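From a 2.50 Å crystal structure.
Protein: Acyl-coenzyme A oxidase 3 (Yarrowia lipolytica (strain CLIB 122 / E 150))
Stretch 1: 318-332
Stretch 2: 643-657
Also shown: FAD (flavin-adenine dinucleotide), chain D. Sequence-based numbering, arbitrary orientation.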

ATOM      1  N   GLN A 318      10.324 -10.836  -6.368  1.00 30.77           N
ATOM      2  CA  GLN A 318      11.390 -10.878  -7.361  1.00 32.16           C
ATOM      3  C   GLN A 318      11.007 -10.213  -8.703  1.00 33.57           C
ATOM      4  O   GLN A 318      11.861  -9.661  -9.438  1.00 30.75           O
ATOM      5  CB  GLN A 318      11.829 -12.326  -7.604  1.00 33.14           C
ATOM      6  CG  GLN A 318      10.715 -13.227  -8.124  1.00 35.49           C
ATOM      7  CD  GLN A 318      11.161 -14.632  -8.521  1.00 33.84           C
ATOM      8  OE1 GLN A 318      12.323 -14.952  -8.544  1.00 32.94           O
ATOM      9  NE2 GLN A 318      10.206 -15.455  -8.853  1.00 33.95           N
ATOM     10  N   ARG A 319       9.727 -10.277  -9.022  1.00 34.44           N
ATOM     11  CA  ARG A 319       9.212  -9.720 -10.263  1.00 34.90           C
ATOM     12  C   ARG A 319       9.335  -8.196 -10.206  1.00 32.14           C
ATOM     13  O   ARG A 319       9.895  -7.573 -11.107  1.00 26.38           O
ATOM     14  CB  ARG A 319       7.766 -10.153 -10.436  1.00 34.43           C
ATOM     15  CG  ARG A 319       7.126  -9.855 -11.787  1.00 36.33           C
ATOM     16  CD  ARG A 319       5.604 -10.077 -11.726  1.00 36.69           C
ATOM     17  NE  ARG A 319       4.890  -9.190 -12.649  1.00 36.29           N
ATOM     18  CZ  ARG A 319       3.577  -8.984 -12.667  1.00 34.03           C
ATOM     19  NH1 ARG A 319       2.770  -9.576 -11.795  1.00 30.78           N
ATOM     20  NH2 ARG A 319       3.082  -8.144 -13.574  1.00 33.71           N
ATOM     21  N   PHE A 320       8.744  -7.611  -9.191  1.00 31.20           N
ATOM     22  CA  PHE A 320       8.737  -6.174  -9.021  1.00 33.94           C
ATOM     23  C   PHE A 320      10.068  -5.523  -8.713  1.00 36.57           C
ATOM     24  O   PHE A 320      10.369  -4.458  -9.202  1.00 41.65           O
ATOM     25  CB  PHE A 320       7.574  -5.770  -8.134  1.00 31.61           C
ATOM     26  CG  PHE A 320       6.271  -6.175  -8.726  1.00 30.63           C
ATOM     27  CD1 PHE A 320       5.724  -5.442  -9.746  1.00 29.63           C
ATOM     28  CD2 PHE A 320       5.669  -7.347  -8.358  1.00 30.94           C
ATOM     29  CE1 PHE A 320       4.556  -5.833 -10.337  1.00 33.81           C
ATOM     30  CE2 PHE A 320       4.505  -7.750  -8.951  1.00 30.96           C
ATOM     31  CZ  PHE A 320       3.948  -6.991  -9.945  1.00 33.38           C
ATOM     32  N   ILE A 321      10.866  -6.189  -7.905  1.00 35.66           N
ATOM     33  CA  ILE A 321      12.210  -5.741  -7.663  1.00 35.89           C
ATOM     34  C   ILE A 321      13.009  -5.792  -8.949  1.00 33.42           C
ATOM     35  O   ILE A 321      13.837  -4.944  -9.185  1.00 33.79           O
ATOM     36  CB  ILE A 321      12.891  -6.478  -6.495  1.00 36.73           C
ATOM     37  CG1 ILE A 321      14.062  -5.666  -5.978  1.00 36.86           C
ATOM     38  CG2 ILE A 321      13.400  -7.836  -6.911  1.00 38.53           C
ATOM     39  CD1 ILE A 321      13.688  -4.367  -5.329  1.00 36.54           C
ATOM     40  N   THR A 322      12.782  -6.808  -9.764  1.00 32.63           N
ATOM     41  CA  THR A 322      13.398  -6.837 -11.073  1.00 32.52           C
ATOM     42  C   THR A 322      12.916  -5.729 -11.997  1.00 32.45           C
ATOM     43  O   THR A 322      13.712  -5.079 -12.634  1.00 35.17           O
ATOM     44  CB  THR A 322      13.258  -8.201 -11.758  1.00 33.19           C
ATOM     45  OG1 THR A 322      13.832  -9.204 -10.937  1.00 31.47           O
ATOM     46  CG2 THR A 322      13.976  -8.208 -13.052  1.00 34.68           C
ATOM     47  N   ILE A 323      11.618  -5.481 -12.036  1.00 34.72           N
ATOM     48  CA  ILE A 323      11.075  -4.338 -12.826  1.00 30.53           C
ATOM     49  C   ILE A 323      11.735  -3.013 -12.413  1.00 28.40           C
ATOM     50  O   ILE A 323      12.276  -2.266 -13.288  1.00 27.12           O
ATOM     51  CB  ILE A 323       9.540  -4.239 -12.721  1.00 30.40           C
ATOM     52  CG1 ILE A 323       8.905  -5.402 -13.494  1.00 29.00           C
ATOM     53  CG2 ILE A 323       9.028  -2.896 -13.248  1.00 30.01           C
ATOM     54  CD1 ILE A 323       7.476  -5.669 -13.047  1.00 31.39           C
ATOM     55  N   ALA A 324      11.723  -2.737 -11.105  1.00 26.75           N
ATOM     56  CA  ALA A 324      12.246  -1.425 -10.609  1.00 28.38           C
ATOM     57  C   ALA A 324      13.712  -1.240 -10.864  1.00 28.90           C
ATOM     58  O   ALA A 324      14.111  -0.136 -11.217  1.00 33.21           O
ATOM     59  CB  ALA A 324      11.976  -1.222  -9.136  1.00 28.06           C
ATOM     60  N   LEU A 325      14.499  -2.310 -10.688  1.00 30.75           N
ATOM     61  CA  LEU A 325      15.965  -2.251 -10.854  1.00 32.60           C
ATOM     62  C   LEU A 325      16.422  -2.081 -12.302  1.00 32.44           C
ATOM     63  O   LEU A 325      17.355  -1.323 -12.578  1.00 32.74           O
ATOM     64  CB  LEU A 325      16.641  -3.471 -10.216  1.00 31.36           C
ATOM     65  CG  LEU A 325      16.718  -3.357  -8.687  1.00 32.18           C
ATOM     66  CD1 LEU A 325      17.212  -4.617  -7.992  1.00 32.04           C
ATOM     67  CD2 LEU A 325      17.576  -2.167  -8.263  1.00 32.56           C
ATOM     68  N   ARG A 326      15.777  -2.793 -13.215  1.00 33.34           N
ATOM     69  CA  ARG A 326      16.065  -2.633 -14.640  1.00 33.54           C
ATOM     70  C   ARG A 326      15.700  -1.249 -15.114  1.00 34.31           C
ATOM     71  O   ARG A 326      16.514  -0.600 -15.793  1.00 34.07           O
ATOM     72  CB  ARG A 326      15.336  -3.675 -15.490  1.00 33.37           C
ATOM     73  CG  ARG A 326      15.991  -5.029 -15.422  1.00 30.54           C
ATOM     74  CD  ARG A 326      15.157  -6.050 -16.152  1.00 28.77           C
ATOM     75  NE  ARG A 326      15.723  -7.360 -15.886  1.00 31.50           N
ATOM     76  CZ  ARG A 326      15.285  -8.531 -16.360  1.00 29.61           C
ATOM     77  NH1 ARG A 326      14.203  -8.602 -17.119  1.00 28.34           N
ATOM     78  NH2 ARG A 326      15.937  -9.648 -16.009  1.00 29.23           N
ATOM     79  N   TYR A 327      14.494  -0.785 -14.757  1.00 32.84           N
ATOM     80  CA  TYR A 327      14.150   0.629 -14.953  1.00 30.71           C
ATOM     81  C   TYR A 327      15.222   1.537 -14.397  1.00 31.39           C
ATOM     82  O   TYR A 327      15.730   2.407 -15.082  1.00 34.87           O
ATOM     83  CB  TYR A 327      12.835   1.004 -14.279  1.00 30.87           C
ATOM     84  CG  TYR A 327      12.351   2.393 -14.617  1.00 28.09           C
ATOM     85  CD1 TYR A 327      12.037   2.736 -15.918  1.00 28.33           C
ATOM     86  CD2 TYR A 327      12.191   3.336 -13.651  1.00 30.44           C
ATOM     87  CE1 TYR A 327      11.628   4.005 -16.251  1.00 29.73           C
ATOM     88  CE2 TYR A 327      11.781   4.612 -13.971  1.00 33.14           C
ATOM     89  CZ  TYR A 327      11.488   4.943 -15.283  1.00 32.66           C
ATOM     90  OH  TYR A 327      11.025   6.208 -15.610  1.00 35.92           O
ATOM     91  N   ALA A 328      15.600   1.321 -13.153  1.00 32.00           N
ATOM     92  CA  ALA A 328      16.614   2.169 -12.546  1.00 31.05           C
ATOM     93  C   ALA A 328      17.954   2.249 -13.327  1.00 30.84           C
ATOM     94  O   ALA A 328      18.639   3.282 -13.265  1.00 30.37           O
ATOM     95  CB  ALA A 328      16.849   1.696 -11.129  1.00 31.60           C
ATOM     96  N   CYS A 329      18.334   1.166 -14.012  1.00 30.76           N
ATOM     97  CA  CYS A 329      19.641   1.097 -14.686  1.00 35.43           C
ATOM     98  C   CYS A 329      19.678   1.921 -15.954  1.00 39.68           C
ATOM     99  O   CYS A 329      20.767   2.302 -16.425  1.00 40.80           O
ATOM    100  CB  CYS A 329      20.047  -0.348 -14.984  1.00 38.13           C
ATOM    101  SG  CYS A 329      20.377  -1.324 -13.463  1.00 36.13           S
ATOM    102  N   VAL A 330      18.497   2.180 -16.495  1.00 40.61           N
ATOM    103  CA  VAL A 330      18.365   2.954 -17.707  1.00 36.76           C
ATOM    104  C   VAL A 330      17.760   4.338 -17.547  1.00 36.23           C
ATOM    105  O   VAL A 330      17.880   5.145 -18.436  1.00 32.33           O
ATOM    106  CB  VAL A 330      17.591   2.182 -18.789  1.00 35.16           C
ATOM    107  CG1 VAL A 330      18.059   0.750 -18.848  1.00 36.08           C
ATOM    108  CG2 VAL A 330      16.099   2.254 -18.566  1.00 33.82           C
ATOM    109  N   ARG A 331      17.122   4.620 -16.422  1.00 39.99           N
ATOM    110  CA  ARG A 331      16.405   5.876 -16.293  1.00 38.40           C
ATOM    111  C   ARG A 331      17.279   7.004 -15.795  1.00 39.16           C
ATOM    112  O   ARG A 331      17.857   6.919 -14.745  1.00 44.12           O
ATOM    113  CB  ARG A 331      15.190   5.720 -15.394  1.00 37.63           C
ATOM    114  CG  ARG A 331      14.538   7.031 -14.996  1.00 36.12           C
ATOM    115  CD  ARG A 331      13.743   7.660 -16.116  1.00 33.53           C
ATOM    116  NE  ARG A 331      12.978   8.793 -15.634  1.00 34.12           N
ATOM    117  CZ  ARG A 331      11.955   9.338 -16.269  1.00 30.74           C
ATOM    118  NH1 ARG A 331      11.569   8.864 -17.427  1.00 29.15           N
ATOM    119  NH2 ARG A 331      11.320  10.356 -15.735  1.00 30.78           N
ATOM    120  N   ARG A 332      17.350   8.077 -16.559  1.00 40.95           N
ATOM    121  CA  ARG A 332      18.175   9.195 -16.186  1.00 40.09           C
ATOM    122  C   ARG A 332      17.294  10.357 -15.789  1.00 39.95           C
ATOM    123  O   ARG A 332      16.413  10.736 -16.523  1.00 38.08           O
ATOM    124  CB  ARG A 332      19.052   9.618 -17.357  1.00 41.61           C
ATOM    125  CG  ARG A 332      20.171   8.671 -17.721  1.00 43.72           C
ATOM    126  CD  ARG A 332      21.043   9.285 -18.803  1.00 43.36           C
ATOM    127  NE  ARG A 332      22.034   8.358 -19.339  1.00 43.27           N
ATOM    128  CZ  ARG A 332      23.283   8.272 -18.912  1.00 40.90           C
ATOM    129  NH1 ARG A 332      23.704   9.046 -17.935  1.00 36.84           N
ATOM    130  NH2 ARG A 332      24.104   7.407 -19.459  1.00 41.14           N
ATOM    131  N   PHE A 643       6.617 -13.534 -17.542  1.00 34.94           N
ATOM    132  CA  PHE A 643       6.443 -13.492 -16.046  1.00 32.52           C
ATOM    133  C   PHE A 643       6.601 -12.098 -15.466  1.00 32.70           C
ATOM    134  O   PHE A 643       5.978 -11.753 -14.433  1.00 27.12           O
ATOM    135  CB  PHE A 643       7.387 -14.462 -15.290  1.00 32.51           C
ATOM    136  CG  PHE A 643       6.948 -15.884 -15.350  1.00 30.58           C
ATOM    137  CD1 PHE A 643       6.052 -16.379 -14.438  1.00 34.12           C
ATOM    138  CD2 PHE A 643       7.370 -16.708 -16.370  1.00 30.87           C
ATOM    139  CE1 PHE A 643       5.595 -17.702 -14.525  1.00 34.24           C
ATOM    140  CE2 PHE A 643       6.940 -18.025 -16.460  1.00 30.11           C
ATOM    141  CZ  PHE A 643       6.053 -18.522 -15.537  1.00 32.02           C
ATOM    142  N   ILE A 644       7.455 -11.321 -16.107  1.00 33.82           N
ATOM    143  CA  ILE A 644       7.655  -9.939 -15.766  1.00 32.56           C
ATOM    144  C   ILE A 644       6.395  -9.143 -16.022  1.00 33.28           C
ATOM    145  O   ILE A 644       6.004  -8.332 -15.215  1.00 33.27           O
ATOM    146  CB  ILE A 644       8.823  -9.364 -16.591  1.00 35.51           C
ATOM    147  CG1 ILE A 644      10.133 -10.010 -16.154  1.00 33.85           C
ATOM    148  CG2 ILE A 644       8.898  -7.853 -16.485  1.00 36.71           C
ATOM    149  CD1 ILE A 644      10.672  -9.475 -14.860  1.00 34.47           C
ATOM    150  N   ASN A 645       5.793  -9.369 -17.181  1.00 32.75           N
ATOM    151  CA  ASN A 645       4.505  -8.812 -17.542  1.00 33.00           C
ATOM    152  C   ASN A 645       4.437  -7.310 -17.337  1.00 31.28           C
ATOM    153  O   ASN A 645       3.437  -6.794 -16.877  1.00 30.90           O
ATOM    154  CB  ASN A 645       3.360  -9.526 -16.837  1.00 33.85           C
ATOM    155  CG  ASN A 645       2.052  -9.436 -17.598  1.00 31.57           C
ATOM    156  OD1 ASN A 645       1.008  -9.697 -17.056  1.00 37.27           O
ATOM    157  ND2 ASN A 645       2.117  -9.069 -18.853  1.00 27.48           N
ATOM    158  N   ALA A 646       5.528  -6.631 -17.641  1.00 31.55           N
ATOM    159  CA  ALA A 646       5.581  -5.188 -17.601  1.00 28.99           C
ATOM    160  C   ALA A 646       6.589  -4.724 -18.632  1.00 28.88           C
ATOM    161  O   ALA A 646       7.699  -5.213 -18.646  1.00 34.11           O
ATOM    162  CB  ALA A 646       5.962  -4.722 -16.217  1.00 27.97           C
ATOM    163  N   PRO A 647       6.248  -3.753 -19.458  1.00 27.23           N
ATOM    164  CA  PRO A 647       7.143  -3.308 -20.525  1.00 27.74           C
ATOM    165  C   PRO A 647       8.461  -2.719 -20.054  1.00 29.73           C
ATOM    166  O   PRO A 647       9.476  -2.949 -20.668  1.00 35.85           O
ATOM    167  CB  PRO A 647       6.338  -2.233 -21.242  1.00 28.65           C
ATOM    168  CG  PRO A 647       5.054  -2.115 -20.535  1.00 28.05           C
ATOM    169  CD  PRO A 647       4.874  -3.314 -19.682  1.00 29.12           C
ATOM    170  N   ILE A 648       8.429  -1.944 -18.992  1.00 30.66           N
ATOM    171  CA  ILE A 648       9.620  -1.307 -18.462  1.00 29.85           C
ATOM    172  C   ILE A 648      10.587  -2.303 -17.818  1.00 29.37           C
ATOM    173  O   ILE A 648      11.740  -2.001 -17.609  1.00 30.02           O
ATOM    174  CB  ILE A 648       9.273  -0.119 -17.540  1.00 30.74           C
ATOM    175  CG1 ILE A 648       8.527  -0.580 -16.299  1.00 28.77           C
ATOM    176  CG2 ILE A 648       8.451   0.910 -18.295  1.00 29.53           C
ATOM    177  CD1 ILE A 648       8.295   0.515 -15.296  1.00 29.29           C
ATOM    178  N   GLY A 649      10.085  -3.478 -17.475  1.00 28.47           N
ATOM    179  CA  GLY A 649      10.886  -4.544 -16.911  1.00 29.41           C
ATOM    180  C   GLY A 649      11.413  -5.649 -17.817  1.00 30.41           C
ATOM    181  O   GLY A 649      11.939  -6.626 -17.332  1.00 30.34           O
ATOM    182  N   ASN A 650      11.247  -5.525 -19.125  1.00 30.89           N
ATOM    183  CA  ASN A 650      11.717  -6.570 -20.056  1.00 33.09           C
ATOM    184  C   ASN A 650      13.235  -6.769 -20.014  1.00 30.22           C
ATOM    185  O   ASN A 650      14.009  -5.828 -19.652  1.00 31.80           O
ATOM    186  CB  ASN A 650      11.257  -6.306 -21.499  1.00 32.35           C
ATOM    187  CG  ASN A 650       9.748  -6.430 -21.670  1.00 33.71           C
ATOM    188  OD1 ASN A 650       9.053  -7.079 -20.877  1.00 34.02           O
ATOM    189  ND2 ASN A 650       9.229  -5.784 -22.717  1.00 34.86           N
ATOM    190  N   TYR A 651      13.663  -7.955 -20.402  1.00 28.67           N
ATOM    191  CA  TYR A 651      15.041  -8.365 -20.275  1.00 29.08           C
ATOM    192  C   TYR A 651      15.999  -7.475 -21.055  1.00 33.67           C
ATOM    193  O   TYR A 651      17.042  -7.107 -20.554  1.00 28.23           O
ATOM    194  CB  TYR A 651      15.167  -9.799 -20.778  1.00 28.77           C
ATOM    195  CG  TYR A 651      16.550 -10.359 -20.687  1.00 32.43           C
ATOM    196  CD1 TYR A 651      16.966 -11.021 -19.561  1.00 29.32           C
ATOM    197  CD2 TYR A 651      17.441 -10.224 -21.725  1.00 32.90           C
ATOM    198  CE1 TYR A 651      18.226 -11.531 -19.463  1.00 29.55           C
ATOM    199  CE2 TYR A 651      18.709 -10.734 -21.631  1.00 34.51           C
ATOM    200  CZ  TYR A 651      19.091 -11.386 -20.492  1.00 34.43           C
ATOM    201  OH  TYR A 651      20.345 -11.903 -20.382  1.00 36.74           O
ATOM    202  N   ASP A 652      15.629  -7.110 -22.274  1.00 33.28           N
ATOM    203  CA  ASP A 652      16.502  -6.323 -23.123  1.00 36.30           C
ATOM    204  C   ASP A 652      16.704  -4.876 -22.697  1.00 38.08           C
ATOM    205  O   ASP A 652      17.640  -4.233 -23.118  1.00 43.49           O
ATOM    206  CB  ASP A 652      16.179  -6.493 -24.611  1.00 35.88           C
ATOM    207  CG  ASP A 652      15.024  -5.663 -25.073  1.00 34.43           C
ATOM    208  OD1 ASP A 652      14.299  -5.103 -24.260  1.00 37.86           O
ATOM    209  OD2 ASP A 652      14.837  -5.573 -26.280  1.00 38.75           O
ATOM    210  N   GLY A 653      15.821  -4.374 -21.855  1.00 36.32           N
ATOM    211  CA  GLY A 653      15.985  -3.049 -21.319  1.00 32.64           C
ATOM    212  C   GLY A 653      15.515  -1.913 -22.184  1.00 31.37           C
ATOM    213  O   GLY A 653      15.795  -0.781 -21.890  1.00 31.87           O
ATOM    214  N   ASP A 654      14.797  -2.210 -23.249  1.00 29.87           N
ATOM    215  CA  ASP A 654      14.301  -1.174 -24.131  1.00 32.46           C
ATOM    216  C   ASP A 654      13.008  -0.587 -23.583  1.00 30.68           C
ATOM    217  O   ASP A 654      11.957  -0.740 -24.150  1.00 32.18           O
ATOM    218  CB  ASP A 654      14.058  -1.773 -25.504  1.00 34.69           C
ATOM    219  CG  ASP A 654      14.431  -0.850 -26.619  1.00 36.89           C
ATOM    220  OD1 ASP A 654      14.611   0.341 -26.380  1.00 38.29           O
ATOM    221  OD2 ASP A 654      14.526  -1.321 -27.753  1.00 40.26           O
ATOM    222  N   VAL A 655      13.131   0.129 -22.485  1.00 29.28           N
ATOM    223  CA  VAL A 655      12.034   0.472 -21.612  1.00 34.11           C
ATOM    224  C   VAL A 655      10.936   1.316 -22.285  1.00 34.14           C
ATOM    225  O   VAL A 655       9.777   0.971 -22.239  1.00 37.98           O
ATOM    226  CB  VAL A 655      12.651   1.193 -20.383  1.00 36.12           C
ATOM    227  CG1 VAL A 655      11.728   2.178 -19.692  1.00 40.57           C
ATOM    228  CG2 VAL A 655      13.207   0.197 -19.400  1.00 35.36           C
ATOM    229  N   TYR A 656      11.333   2.362 -22.978  1.00 31.68           N
ATOM    230  CA  TYR A 656      10.430   3.256 -23.688  1.00 33.20           C
ATOM    231  C   TYR A 656       9.827   2.665 -24.951  1.00 32.10           C
ATOM    232  O   TYR A 656       8.665   2.874 -25.232  1.00 34.52           O
ATOM    233  CB  TYR A 656      11.153   4.559 -23.995  1.00 31.84           C
ATOM    234  CG  TYR A 656      11.701   5.182 -22.742  1.00 32.65           C
ATOM    235  CD1 TYR A 656      10.869   5.438 -21.639  1.00 32.48           C
ATOM    236  CD2 TYR A 656      13.049   5.511 -22.638  1.00 35.57           C
ATOM    237  CE1 TYR A 656      11.369   6.020 -20.482  1.00 34.42           C
ATOM    238  CE2 TYR A 656      13.566   6.089 -21.479  1.00 36.17           C
ATOM    239  CZ  TYR A 656      12.739   6.338 -20.404  1.00 36.57           C
ATOM    240  OH  TYR A 656      13.269   6.899 -19.278  1.00 32.94           O
ATOM    241  N   LYS A 657      10.592   1.894 -25.693  1.00 33.94           N
ATOM    242  CA  LYS A 657      10.074   1.268 -26.899  1.00 36.50           C
ATOM    243  C   LYS A 657       8.958   0.265 -26.560  1.00 36.16           C
ATOM    244  O   LYS A 657       7.918   0.285 -27.183  1.00 37.61           O
ATOM    245  CB  LYS A 657      11.202   0.594 -27.643  1.00 41.85           C
ATOM    246  CG  LYS A 657      10.842   0.072 -29.016  1.00 48.25           C
ATOM    247  CD  LYS A 657      12.097  -0.339 -29.769  1.00 52.63           C
ATOM    248  CE  LYS A 657      12.018   0.051 -31.235  1.00 59.55           C
ATOM    249  NZ  LYS A 657      13.199  -0.500 -31.946  1.00 62.97           N
TER
HETATM  250  PA  FAD D 801      11.264  10.674 -12.275  1.00 56.81           P
HETATM  251  O1A FAD D 801      11.302  12.137 -12.046  1.00 54.66           O
HETATM  252  O2A FAD D 801      12.186  10.032 -13.237  1.00 56.38           O
HETATM  253  O5B FAD D 801      11.479   9.872 -10.936  1.00 61.91           O
HETATM  254  C5B FAD D 801      11.370   8.459 -11.021  1.00 57.00           C
HETATM  255  C4B FAD D 801      11.956   7.858  -9.772  1.00 57.70           C
HETATM  256  O4B FAD D 801      13.329   8.216  -9.696  1.00 59.13           O
HETATM  257  C3B FAD D 801      11.265   8.472  -8.582  1.00 58.11           C
HETATM  258  O3B FAD D 801      10.968   7.473  -7.626  1.00 52.66           O
HETATM  259  C2B FAD D 801      12.280   9.395  -7.984  1.00 56.35           C
HETATM  260  O2B FAD D 801      12.149   9.404  -6.568  1.00 50.79           O
HETATM  261  C1B FAD D 801      13.601   8.828  -8.452  1.00 57.28           C
HETATM  262  N9A FAD D 801      14.467   9.994  -8.631  1.00 66.31           N
HETATM  263  C8A FAD D 801      14.388  10.878  -9.628  1.00 62.99           C
HETATM  264  N7A FAD D 801      15.313  11.842  -9.469  1.00 68.09           N
HETATM  265  C5A FAD D 801      15.990  11.586  -8.344  1.00 66.01           C
HETATM  266  C6A FAD D 801      17.092  12.211  -7.593  1.00 62.96           C
HETATM  267  N6A FAD D 801      17.688  13.338  -8.019  1.00 59.90           N
HETATM  268  N1A FAD D 801      17.486  11.611  -6.465  1.00 62.58           N
HETATM  269  C2A FAD D 801      16.908  10.488  -6.028  1.00 65.85           C
HETATM  270  N3A FAD D 801      15.906   9.867  -6.650  1.00 57.85           N
HETATM  271  C4A FAD D 801      15.417  10.366  -7.791  1.00 63.52           C
HETATM  272  N1  FAD D 801       1.943  15.644 -15.893  1.00 37.15           N
HETATM  273  C2  FAD D 801       1.424  16.702 -16.530  1.00 34.21           C
HETATM  274  O2  FAD D 801       2.191  17.549 -16.970  1.00 33.07           O
HETATM  275  N3  FAD D 801       0.122  16.886 -16.694  1.00 32.60           N
HETATM  276  C4  FAD D 801      -0.762  16.025 -16.242  1.00 32.61           C
HETATM  277  O4  FAD D 801      -1.955  16.224 -16.414  1.00 35.76           O
HETATM  278  C4X FAD D 801      -0.288  14.834 -15.534  1.00 35.29           C
HETATM  279  N5  FAD D 801      -1.135  13.926 -15.049  1.00 38.16           N
HETATM  280  C5X FAD D 801      -0.676  12.842 -14.419  1.00 38.28           C
HETATM  281  C6  FAD D 801      -1.585  11.917 -13.955  1.00 40.96           C
HETATM  282  C7  FAD D 801      -1.139  10.794 -13.306  1.00 39.97           C
HETATM  283  C7M FAD D 801      -2.128   9.798 -12.790  1.00 43.98           C
HETATM  284  C8  FAD D 801       0.311  10.585 -13.120  1.00 41.83           C
HETATM  285  C8M FAD D 801       0.807   9.366 -12.414  1.00 46.05           C
HETATM  286  C9  FAD D 801       1.218  11.511 -13.580  1.00 41.92           C
HETATM  287  C9A FAD D 801       0.777  12.636 -14.234  1.00 38.72           C
HETATM  288  N10 FAD D 801       1.687  13.590 -14.715  1.00 37.29           N
HETATM  289  C10 FAD D 801       1.163  14.691 -15.382  1.00 35.45           C
HETATM  290  C1' FAD D 801       3.137  13.440 -14.578  1.00 42.46           C
HETATM  291  C2' FAD D 801       3.662  13.500 -13.142  1.00 45.12           C
HETATM  292  O2' FAD D 801       3.775  14.852 -12.715  1.00 42.19           O
HETATM  293  C3' FAD D 801       5.018  12.800 -13.038  1.00 46.35           C
HETATM  294  O3' FAD D 801       4.775  11.412 -12.942  1.00 44.76           O
HETATM  295  C4' FAD D 801       5.861  13.189 -11.834  1.00 48.67           C
HETATM  296  O4' FAD D 801       5.725  14.585 -11.617  1.00 50.27           O
HETATM  297  C5' FAD D 801       7.346  12.944 -12.055  1.00 50.95           C
HETATM  298  O5' FAD D 801       7.763  11.595 -11.925  1.00 52.52           O
HETATM  299  P   FAD D 801       8.551  10.891 -13.118  1.00 55.76           P
HETATM  300  O1P FAD D 801       7.720   9.808 -13.690  1.00 63.04           O
HETATM  301  O2P FAD D 801       9.052  11.953 -14.014  1.00 59.58           O
HETATM  302  O3P FAD D 801       9.776  10.130 -12.459  1.00 63.61           O
HETATM  303  O   HOH W   1      16.035   7.987 -19.117  1.00 30.71           O

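Three arginines, all on the helical stretch or just past it, supply every direct hydrogen bond between the two segments, and in two cases the acceptor is a backbone carbonyl, one on the last helical residue, Ile 644, and one on Gly 649 beyond it. Arg 319 runs out in an extended t, t, t conformation until NE lies 2.9 Å from Ile 644 O; its NH2 adds a weak bond to the same oxygen at 3.4 Å. Ile 644 ends a helix, and Asn 645, with positive phi, is the first residue to leave the helical conformation. The CA-to-CB bond of Arg 326 points toward the second stretch, and its NH1 donates to Gly 649 O at 3.0 Å. Each carbonyl meets the edge of its guanidinium, near the plane, where the N-H groups point. The rule is economical: a long side chain with several donors can reach a main-chain oxygen, so the bond itself does not call for a polar side chain on the partner.

Arg 331 works differently. Its NH1 donates to Tyr 656 OH at 3.2 Å, while NE and NH2 reach FAD O2A at 2.8 and 2.7 Å, so one guanidinium ties the second stretch and the cofactor phosphate together. Water 1 reinforces this end, accepting from Arg 332 N at 2.9 Å and lying 3.0 Å from Tyr 656 OH.

Between these polar ties lies an apolar seam centred on Ile 323. Its CG1 is 3.9 Å from Ile 644 CG2, its CD1 3.6 Å from Ala 646 CB, and its CG2 3.9 Å from Ile 648 CG1, so a single branched side chain serves three partners. Ile 644 returns the fit as a knob among Arg 319, Thr 322, Ile 323 and Arg 326; although its CB points away, the end of the side chain comes back to the helix. Further along, the ring edge of Tyr 327 meets Val 655, CD1 to CG1 at 3.8 Å, and Val 330 CG2 packs 3.6 Å from Val 655 CG2. Short, branched valines suit this buried end.

Glycine sets the closest backbone approach. The CA atoms of Ile 323 and Gly 649 are 4.1 Å apart, and a CB on Gly 649 would fall 2.6 Å from Ile 323 CG1, a clash. Gly 653 has a different reason: it closes a type I turn from Asn 650, and its positive phi would jam a CB against the preceding carbonyl oxygen. Altogether 776 Å² is buried, with the arginine chains covered alongside the isoleucines.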